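Local coordinates for class II aldolase/adducin N-terminal domain-containing protein (Thermoplasma acidophilum, PDB 3M4R), which is of unknown function but carries a zinc-binding class II aldolase-like domain, the N-terminal part of a longer protein that is probably an oxidoreductase, at residues Y22-I27 and G68-R73; T117-F122 and T167-V172; V128-A133 and I183-H188. All blocks are in the same frame, centred on the assembly; numbering follows the deposited sequence.

Interaction 1. Residues Y22-I27 and G68-R73; sequences YGSRLI and GTIDSR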
loop_
_atom_site.group_PDB
_atom_site.type_symbol
_atom_site.label_atom_id
_atom_site.label_comp_id
_atom_site.label_asym_id
_atom_site.label_seq_id
_atom_site.Cartn_x
_atom_site.Cartn_y
_atom_site.Cartn_z
ATOM N N TYR A 22 0.561 13.686 -1.925
ATOM C CA TYR A 22 1.116 13.917 -3.244
ATOM C C TYR A 22 1.235 12.642 -4.056
ATOM O O TYR A 22 0.762 12.577 -5.175
ATOM C CB TYR A 22 2.462 14.615 -3.133
ATOM C CG TYR A 22 3.027 14.928 -4.478
ATOM C CD1 TYR A 22 2.466 15.917 -5.266
ATOM C CD2 TYR A 22 4.109 14.204 -4.983
ATOM C CE1 TYR A 22 2.984 16.201 -6.513
ATOM C CE2 TYR A 22 4.620 14.469 -6.208
ATOM C CZ TYR A 22 4.055 15.466 -6.982
ATOM O OH TYR A 22 4.592 15.721 -8.224
ATOM N N GLY A 23 1.810 11.611 -3.458
ATOM C CA GLY A 23 1.953 10.329 -4.121
ATOM C C GLY A 23 0.610 9.718 -4.484
ATOM O O GLY A 23 0.459 9.152 -5.547
ATOM N N SER A 24 -0.345 9.841 -3.567
ATOM C CA SER A 24 -1.675 9.278 -3.747
ATOM C C SER A 24 -2.336 9.913 -4.933
ATOM O O SER A 24 -2.898 9.241 -5.776
ATOM C CB SER A 24 -2.486 9.523 -2.502
ATOM O OG SER A 24 -1.872 8.826 -1.443
ATOM N N ARG A 25 -2.249 11.222 -5.002
ATOM C CA ARG A 25 -2.828 11.953 -6.137
ATOM C C ARG A 25 -2.263 11.492 -7.482
ATOM O O ARG A 25 -3.026 11.301 -8.432
ATOM C CB ARG A 25 -2.654 13.441 -5.932
ATOM C CG ARG A 25 -3.540 13.978 -4.814
ATOM C CD ARG A 25 -3.128 15.370 -4.438
ATOM N NE ARG A 25 -4.019 15.922 -3.429
ATOM C CZ ARG A 25 -3.943 17.157 -2.934
ATOM N NH1 ARG A 25 -3.050 18.021 -3.399
ATOM N NH2 ARG A 25 -4.815 17.557 -2.020
ATOM N N LEU A 26 -0.949 11.311 -7.567
ATOM C CA LEU A 26 -0.301 10.840 -8.812
ATOM C C LEU A 26 -0.823 9.461 -9.231
ATOM O O LEU A 26 -1.172 9.266 -10.346
ATOM C CB LEU A 26 1.206 10.742 -8.627
ATOM C CG LEU A 26 1.976 12.064 -8.586
ATOM C CD1 LEU A 26 3.461 11.763 -8.607
ATOM C CD2 LEU A 26 1.622 12.979 -9.738
ATOM N N ILE A 27 -0.909 8.530 -8.292
ATOM C CA ILE A 27 -1.402 7.198 -8.565
ATOM C C ILE A 27 -2.873 7.223 -8.994
ATOM O O ILE A 27 -3.252 6.537 -9.944
ATOM C CB ILE A 27 -1.292 6.326 -7.307
ATOM C CG1 ILE A 27 0.171 6.031 -6.977
ATOM C CG2 ILE A 27 -2.067 5.019 -7.453
ATOM C CD1 ILE A 27 0.955 5.512 -8.111
ATOM N N GLY A 68 -7.216 9.827 -5.865
ATOM C CA GLY A 68 -6.964 10.858 -6.907
ATOM C C GLY A 68 -7.084 12.302 -6.422
ATOM O O GLY A 68 -6.311 13.174 -6.857
ATOM N N THR A 69 -8.031 12.530 -5.503
ATOM C CA THR A 69 -8.376 13.856 -4.996
ATOM C C THR A 69 -8.217 13.910 -3.474
ATOM O O THR A 69 -8.790 14.746 -2.805
ATOM C CB THR A 69 -9.831 14.225 -5.417
ATOM O OG1 THR A 69 -10.735 13.263 -4.892
ATOM C CG2 THR A 69 -9.968 14.218 -6.919
ATOM N N ILE A 70 -7.375 13.038 -2.939
ATOM C CA ILE A 70 -7.259 12.904 -1.504
ATOM C C ILE A 70 -6.572 14.161 -0.912
ATOM O O ILE A 70 -5.870 14.904 -1.611
ATOM C CB ILE A 70 -6.530 11.621 -1.135
ATOM C CG1 ILE A 70 -6.941 11.148 0.286
ATOM C CG2 ILE A 70 -4.999 11.793 -1.260
ATOM C CD1 ILE A 70 -6.631 9.673 0.504
ATOM N N ASP A 71 -6.857 14.411 0.355
ATOM C CA ASP A 71 -6.165 15.431 1.134
ATOM C C ASP A 71 -5.834 14.854 2.500
ATOM O O ASP A 71 -5.973 13.654 2.709
ATOM C CB ASP A 71 -6.957 16.762 1.186
ATOM C CG ASP A 71 -8.203 16.694 2.005
ATOM O OD1 ASP A 71 -8.418 15.752 2.834
ATOM O OD2 ASP A 71 -9.010 17.641 1.836
ATOM N N SER A 72 -5.333 15.687 3.406
ATOM C CA SER A 72 -4.798 15.154 4.667
ATOM C C SER A 72 -5.871 14.433 5.459
ATOM O O SER A 72 -5.564 13.464 6.165
ATOM C CB SER A 72 -4.169 16.258 5.531
ATOM O OG SER A 72 -4.997 17.408 5.609
ATOM N N ARG A 73 -7.126 14.877 5.317
ATOM C CA ARG A 73 -8.276 14.261 5.984
ATOM C C ARG A 73 -8.466 12.824 5.585
ATOM O O ARG A 73 -9.102 12.057 6.294
ATOM C CB ARG A 73 -9.601 14.980 5.645
ATOM C CG ARG A 73 -9.782 16.336 6.249
ATOM C CD ARG A 73 -11.057 16.961 5.685
ATOM N NE ARG A 73 -11.157 16.729 4.244
ATOM C CZ ARG A 73 -12.243 16.958 3.522
ATOM N NH1 ARG A 73 -13.342 17.422 4.091
ATOM N NH2 ARG A 73 -12.222 16.727 2.226
#
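Arg25 reaches Ile70 because its CG lies anti to its own carbonyl carbon (chi1 -70°) and the chain then runs extended from CG to NE. The guanidinium thus arrives side-on at the carbonyl of Ile70, gripping a single oxygen with two nitrogens. Arg25 NE donates to Ile70 O over 2.8 Å, with a C=O...donor angle of 165°. From the same edge Arg25 NH2 adds a second bond to Ile70 O at 2.9 Å, and the oxygen stays close to the guanidinium plane in both, which should restrict rotation of the group. On the way, Arg25 CG passes 3.5 Å from Gly68 O. The nearest Asp71 atom to the arginine is CB, beside Arg25 NH2; the charged ends are not in contact, and the Asp71 carboxylate pairs instead with one conformer of Arg73. Beside this grip, Ser24 CB rests against Ile70 CG2 at 3.6 Å, while Ser24 OG bonds to Val20 O and Thr41 OG1. Both Ser24 and Ile70 also touch Phe75. The contact fastens helix 16-28 of the class II aldolase fold to the loop connecting the antiparallel neighbours 54-61 and 75-79 at one edge of the central sheet.

Interaction 2. Residues T117-F122 and T167-V172; sequences TFLHAF and TLAKEV
The Phe122 ring meets Ala169 with its edge: Phe122 CD2 lies 3.5 Å from Ala169 O, close to the ring plane, and 3.8 Å from Ala169 CB. One face of the same ring carries Phe118 CB, 4.1 Å above the plane and displaced toward the rim. These groups fill the seam between two nearly parallel helices of the class II aldolase domain, 117-121 and 167-172, whose axes approach to 8.5 Å at a crossing angle of -17°. Ala169 sits where the backbones come nearest, and its small side chain permits this spacing: Ala169 CB presses on Phe118 CB at 3.5 Å. The Phe118 ring itself swings away from helix 167-172 to an edge-to-face contact with Phe166. Lys170 likewise points off the seam, its NZ bonded to Ala87 O. On the other flank of Ala169, Leu119 crosses Leu168 obliquely. Leu119 also touches His130 and Leu168 touches His188, so this buried apolar layer backs directly onto the zinc ligands. A single methyl does most of the work there: Leu119 CD2 lies 3.8 Å from Leu168 CG and 4.0 Å from Val172 CG2.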
loop_
_atom_site.group_PDB
_atom_site.type_symbol
_atom_site.label_atom_id
_atom_site.label_comp_id
_atom_site.label_asym_id
_atom_site.label_seq_id
_atom_site.Cartn_x
_atom_site.Cartn_y
_atom_site.Cartn_z
ATOM N N THR A 117 -5.365 -2.200 5.518
ATOM C CA THR A 117 -4.380 -1.534 6.339
ATOM C C THR A 117 -3.240 -2.423 6.748
ATOM O O THR A 117 -2.096 -1.951 6.873
ATOM C CB THR A 117 -5.042 -0.876 7.608
ATOM O OG1 THR A 117 -5.875 0.217 7.181
ATOM C CG2 THR A 117 -3.984 -0.377 8.553
ATOM N N PHE A 118 -3.518 -3.688 6.999
ATOM C CA PHE A 118 -2.441 -4.583 7.438
ATOM C C PHE A 118 -1.385 -4.857 6.366
ATOM O O PHE A 118 -0.243 -5.131 6.717
ATOM C CB PHE A 118 -2.965 -5.876 7.990
ATOM C CG PHE A 118 -3.598 -5.715 9.356
ATOM C CD1 PHE A 118 -2.818 -5.431 10.449
ATOM C CD2 PHE A 118 -4.960 -5.763 9.512
ATOM C CE1 PHE A 118 -3.392 -5.257 11.706
ATOM C CE2 PHE A 118 -5.544 -5.608 10.784
ATOM C CZ PHE A 118 -4.745 -5.349 11.877
ATOM N N LEU A 119 -1.716 -4.690 5.075
ATOM C CA LEU A 119 -0.645 -4.781 4.032
ATOM C C LEU A 119 0.427 -3.733 4.282
ATOM O O LEU A 119 1.657 -3.948 4.063
ATOM C CB LEU A 119 -1.187 -4.584 2.610
ATOM C CG LEU A 119 -2.268 -5.528 2.087
ATOM C CD1 LEU A 119 -2.727 -5.141 0.650
ATOM C CD2 LEU A 119 -1.798 -6.989 2.150
ATOM N N HIS A 120 -0.044 -2.588 4.735
ATOM C CA HIS A 120 0.803 -1.422 4.971
ATOM C C HIS A 120 1.609 -1.542 6.272
ATOM O O HIS A 120 2.850 -1.243 6.341
ATOM C CB HIS A 120 -0.098 -0.203 4.991
ATOM C CG HIS A 120 -0.720 0.075 3.652
ATOM N ND1 HIS A 120 -0.158 0.969 2.759
ATOM C CD2 HIS A 120 -1.823 -0.429 3.045
ATOM C CE1 HIS A 120 -0.895 0.990 1.653
ATOM N NE2 HIS A 120 -1.913 0.157 1.796
ATOM N N ALA A 121 0.899 -1.929 7.317
ATOM C CA ALA A 121 1.503 -1.987 8.668
ATOM C C ALA A 121 2.618 -2.998 8.712
ATOM O O ALA A 121 3.626 -2.773 9.368
ATOM C CB ALA A 121 0.423 -2.329 9.776
ATOM N N PHE A 122 2.434 -4.102 7.994
ATOM C CA PHE A 122 3.328 -5.247 8.056
ATOM C C PHE A 122 4.525 -5.173 7.084
ATOM O O PHE A 122 5.329 -6.075 7.089
ATOM C CB PHE A 122 2.591 -6.538 7.759
ATOM C CG PHE A 122 1.624 -6.984 8.829
ATOM C CD1 PHE A 122 1.638 -6.457 10.107
ATOM C CD2 PHE A 122 0.724 -7.989 8.546
ATOM C CE1 PHE A 122 0.748 -6.926 11.056
ATOM C CE2 PHE A 122 -0.159 -8.469 9.478
ATOM C CZ PHE A 122 -0.158 -7.934 10.734
ATOM N N THR A 167 -5.040 -13.043 6.184
ATOM C CA THR A 167 -4.059 -14.031 5.679
ATOM C C THR A 167 -3.150 -13.473 4.582
ATOM O O THR A 167 -1.928 -13.727 4.591
ATOM C CB THR A 167 -4.729 -15.342 5.274
ATOM O OG1 THR A 167 -5.492 -15.797 6.393
ATOM C CG2 THR A 167 -3.676 -16.437 4.949
ATOM N N LEU A 168 -3.708 -12.655 3.685
ATOM C CA LEU A 168 -2.921 -12.063 2.643
ATOM C C LEU A 168 -1.837 -11.221 3.293
ATOM O O LEU A 168 -0.663 -11.375 2.951
ATOM C CB LEU A 168 -3.805 -11.231 1.694
ATOM C CG LEU A 168 -3.023 -10.342 0.722
ATOM C CD1 LEU A 168 -2.166 -11.248 -0.191
ATOM C CD2 LEU A 168 -3.965 -9.419 -0.125
ATOM N N ALA A 169 -2.216 -10.388 4.292
ATOM C CA ALA A 169 -1.271 -9.507 4.928
ATOM C C ALA A 169 -0.160 -10.259 5.615
ATOM O O ALA A 169 0.987 -9.840 5.531
ATOM C CB ALA A 169 -1.974 -8.481 5.914
ATOM N N LYS A 170 -0.486 -11.358 6.268
ATOM C CA LYS A 170 0.522 -12.238 6.885
ATOM C C LYS A 170 1.534 -12.855 5.884
ATOM O O LYS A 170 2.737 -12.951 6.140
ATOM C CB LYS A 170 -0.224 -13.374 7.572
ATOM C CG LYS A 170 -1.147 -12.859 8.696
ATOM C CD LYS A 170 -0.786 -13.385 10.031
ATOM C CE LYS A 170 0.633 -13.048 10.480
ATOM N NZ LYS A 170 0.910 -14.004 11.573
ATOM N N GLU A 171 1.033 -13.267 4.735
ATOM C CA GLU A 171 1.900 -13.793 3.658
ATOM C C GLU A 171 2.783 -12.716 3.075
ATOM O O GLU A 171 3.955 -12.960 2.766
ATOM C CB GLU A 171 1.047 -14.321 2.543
ATOM C CG GLU A 171 0.467 -15.650 2.842
ATOM C CD GLU A 171 1.536 -16.735 2.955
ATOM O OE1 GLU A 171 2.331 -16.934 2.006
ATOM O OE2 GLU A 171 1.574 -17.369 4.021
ATOM N N VAL A 172 2.204 -11.528 2.907
ATOM C CA VAL A 172 2.951 -10.397 2.443
ATOM C C VAL A 172 4.079 -10.111 3.435
ATOM O O VAL A 172 5.245 -9.965 3.044
ATOM C CB VAL A 172 2.037 -9.185 2.242
ATOM C CG1 VAL A 172 2.828 -7.948 2.152
ATOM C CG2 VAL A 172 1.145 -9.404 1.047
#

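Interaction 3. Residues V128-A133 and I183-H188; sequences VMHSHA and IVLRKH. With ZN (zinc ion), chain B.
His130 and His188 bring two ring nitrogens within 3.1 Å of each other, NE2 to NE2, without a hydrogen bond, because both atoms are bound to the same zinc ion. Likewise, His132 NE2 is 3.2 Å from His188 NE2. The zinc is held by His130 NE2 at 2.2 Å, His132 NE2 at 2.1 Å and His188 NE2 at 2.0 Å. A water at 2.0 Å from the metal and both carboxylate oxygens of Glu116 complete six ligands. The rings are turned strongly against each other: His130 directs its edge toward the face of His188 in an offset edge-to-face pair with planes at 85°, whereas His132 and His188 meet obliquely at 56°. This is the three-histidine zinc site of class II aldolases, with a His-X-His pair at the end of strand 127-131 and the third histidine in the turn between strands 182-185 and 189-194. In His188, chi1 -176° sets CG anti to the backbone N. In the second shell, His130 ND1 bonds to Leu190 O, which would hold the ring's rotation with NE2 turned to the zinc. Leu185 CD1 packs against His130 CE1, and the backbones touch through a CA-H...O contact of 3.5 Å from His132 CA to His188 O.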
loop_
_atom_site.group_PDB
_atom_site.type_symbol
_atom_site.label_atom_id
_atom_site.label_comp_id
_atom_site.label_asym_id
_atom_site.label_seq_id
_atom_site.Cartn_x
_atom_site.Cartn_y
_atom_site.Cartn_z
ATOM N N VAL A 128 4.300 2.999 1.672
ATOM C CA VAL A 128 3.812 1.819 0.989
ATOM C C VAL A 128 2.678 2.274 0.068
ATOM O O VAL A 128 1.812 3.084 0.447
ATOM C CB VAL A 128 3.259 0.785 1.986
ATOM C CG1 VAL A 128 2.680 -0.420 1.257
ATOM C CG2 VAL A 128 4.340 0.344 3.002
HETATM N N MSE A 129 2.661 1.707 -1.135
HETATM C CA MSE A 129 1.629 1.989 -2.120
HETATM C C MSE A 129 1.078 0.691 -2.674
HETATM O O MSE A 129 1.825 -0.222 -3.034
HETATM C CB MSE A 129 2.241 2.813 -3.244
HETATM C CG MSE A 129 2.649 4.183 -2.749
HETATM SE SE MSE A 129 3.388 5.200 -4.246
HETATM C CE MSE A 129 3.829 6.734 -3.157
ATOM N N HIS A 130 -0.238 0.634 -2.760
ATOM C CA HIS A 130 -0.972 -0.531 -3.206
ATOM C C HIS A 130 -1.948 -0.095 -4.304
ATOM O O HIS A 130 -2.771 0.775 -4.057
ATOM C CB HIS A 130 -1.785 -1.108 -2.055
ATOM C CG HIS A 130 -2.564 -2.317 -2.427
ATOM N ND1 HIS A 130 -2.095 -3.249 -3.334
ATOM C CD2 HIS A 130 -3.800 -2.733 -2.055
ATOM C CE1 HIS A 130 -3.007 -4.199 -3.471
ATOM N NE2 HIS A 130 -4.057 -3.890 -2.733
ATOM N N SER A 131 -1.874 -0.729 -5.483
ATOM C CA SER A 131 -2.863 -0.531 -6.533
ATOM C C SER A 131 -3.431 -1.859 -7.057
ATOM O O SER A 131 -2.884 -2.928 -6.839
ATOM C CB SER A 131 -2.246 0.235 -7.701
ATOM O OG SER A 131 -1.465 -0.631 -8.517
ATOM N N HIS A 132 -4.521 -1.756 -7.789
ATOM C CA HIS A 132 -5.083 -2.879 -8.495
ATOM C C HIS A 132 -4.844 -2.632 -9.997
ATOM O O HIS A 132 -5.752 -2.730 -10.808
ATOM C CB HIS A 132 -6.568 -3.037 -8.162
ATOM C CG HIS A 132 -6.837 -3.288 -6.706
ATOM N ND1 HIS A 132 -8.094 -3.149 -6.162
ATOM C CD2 HIS A 132 -6.018 -3.652 -5.680
ATOM C CE1 HIS A 132 -8.043 -3.413 -4.865
ATOM N NE2 HIS A 132 -6.800 -3.732 -4.549
ATOM N N ALA A 133 -3.601 -2.303 -10.344
ATOM C CA ALA A 133 -3.240 -1.869 -11.702
ATOM C C ALA A 133 -3.730 -2.874 -12.732
ATOM O O ALA A 133 -3.439 -4.063 -12.616
ATOM C CB ALA A 133 -1.744 -1.710 -11.807
ATOM N N ILE A 183 6.148 -6.269 -4.447
ATOM C CA ILE A 183 5.498 -7.551 -4.250
ATOM C C ILE A 183 4.255 -7.575 -5.137
ATOM O O ILE A 183 3.404 -6.691 -5.043
ATOM C CB ILE A 183 5.055 -7.754 -2.814
ATOM C CG1 ILE A 183 6.280 -7.801 -1.883
ATOM C CG2 ILE A 183 4.224 -9.018 -2.706
ATOM C CD1 ILE A 183 5.904 -7.912 -0.338
ATOM N N VAL A 184 4.194 -8.571 -6.015
ATOM C CA VAL A 184 3.135 -8.716 -7.014
ATOM C C VAL A 184 2.123 -9.712 -6.482
ATOM O O VAL A 184 2.492 -10.795 -6.069
ATOM C CB VAL A 184 3.685 -9.236 -8.332
ATOM C CG1 VAL A 184 2.532 -9.463 -9.353
ATOM C CG2 VAL A 184 4.713 -8.249 -8.865
ATOM N N LEU A 185 0.856 -9.325 -6.473
ATOM C CA LEU A 185 -0.207 -10.165 -5.890
ATOM C C LEU A 185 -1.077 -10.624 -7.047
ATOM O O LEU A 185 -1.860 -9.837 -7.596
ATOM C CB LEU A 185 -1.015 -9.358 -4.850
ATOM C CG LEU A 185 -0.269 -8.615 -3.715
ATOM C CD1 LEU A 185 -1.264 -7.832 -2.787
ATOM C CD2 LEU A 185 0.611 -9.549 -2.916
ATOM N N ARG A 186 -0.919 -11.881 -7.470
ATOM C CA ARG A 186 -1.640 -12.348 -8.634
ATOM C C ARG A 186 -3.138 -12.211 -8.450
ATOM O O ARG A 186 -3.664 -12.513 -7.392
ATOM C CB ARG A 186 -1.267 -13.788 -9.002
ATOM C CG ARG A 186 0.203 -13.915 -9.377
ATOM C CD ARG A 186 0.537 -15.300 -9.939
ATOM N NE ARG A 186 -0.008 -15.481 -11.274
ATOM C CZ ARG A 186 0.563 -16.202 -12.233
ATOM N NH1 ARG A 186 -0.040 -16.302 -13.398
ATOM N NH2 ARG A 186 1.736 -16.799 -12.039
ATOM N N LYS A 187 -3.787 -11.724 -9.503
ATOM C CA LYS A 187 -5.234 -11.491 -9.550
ATOM C C LYS A 187 -5.747 -10.474 -8.546
ATOM O O LYS A 187 -6.935 -10.530 -8.181
ATOM C CB LYS A 187 -6.012 -12.798 -9.403
ATOM C CG LYS A 187 -5.547 -13.891 -10.317
ATOM C CD LYS A 187 -6.640 -14.982 -10.551
ATOM C CE LYS A 187 -6.081 -16.127 -11.373
ATOM N NZ LYS A 187 -6.530 -17.419 -10.788
ATOM N N HIS A 188 -4.847 -9.586 -8.081
ATOM C CA HIS A 188 -5.157 -8.558 -7.093
ATOM C C HIS A 188 -4.467 -7.254 -7.478
ATOM O O HIS A 188 -5.133 -6.289 -7.781
ATOM C CB HIS A 188 -4.703 -9.007 -5.695
ATOM C CG HIS A 188 -5.066 -8.057 -4.579
ATOM N ND1 HIS A 188 -4.829 -8.364 -3.254
ATOM C CD2 HIS A 188 -5.637 -6.821 -4.580
ATOM C CE1 HIS A 188 -5.194 -7.345 -2.493
ATOM N NE2 HIS A 188 -5.713 -6.404 -3.266
HETATM ZN ZN ZN B . -6.147 -4.581 -2.696
HETATM O O HOH W 1 -8.031 -5.309 -2.580
#

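Overall arrangement
All three contacts belong to one class II aldolase domain built round a mixed sheet. Interaction 1 closes before the others open, whereas interactions 2 and 3 alternate along the chain: helix 117-121 leads into strand 127-131, and helix 166-175 into strand 182-185. The centres of interactions 2 and 3 are about 12 Å apart, and the helix pair packs directly on the metal-bearing segments, for example through Val172 CG1 and Ile183 CD1 at 4.0 Å. Interaction 1 lies about 22 Å from interaction 2 and about 18 Å from interaction 3, centre to centre, and on the opposite side of the chain's centre from interaction 2; its Gly23 packs on Met129, a selenomethionine. Strand 127-131 is therefore touched by both interaction 1 and interaction 2.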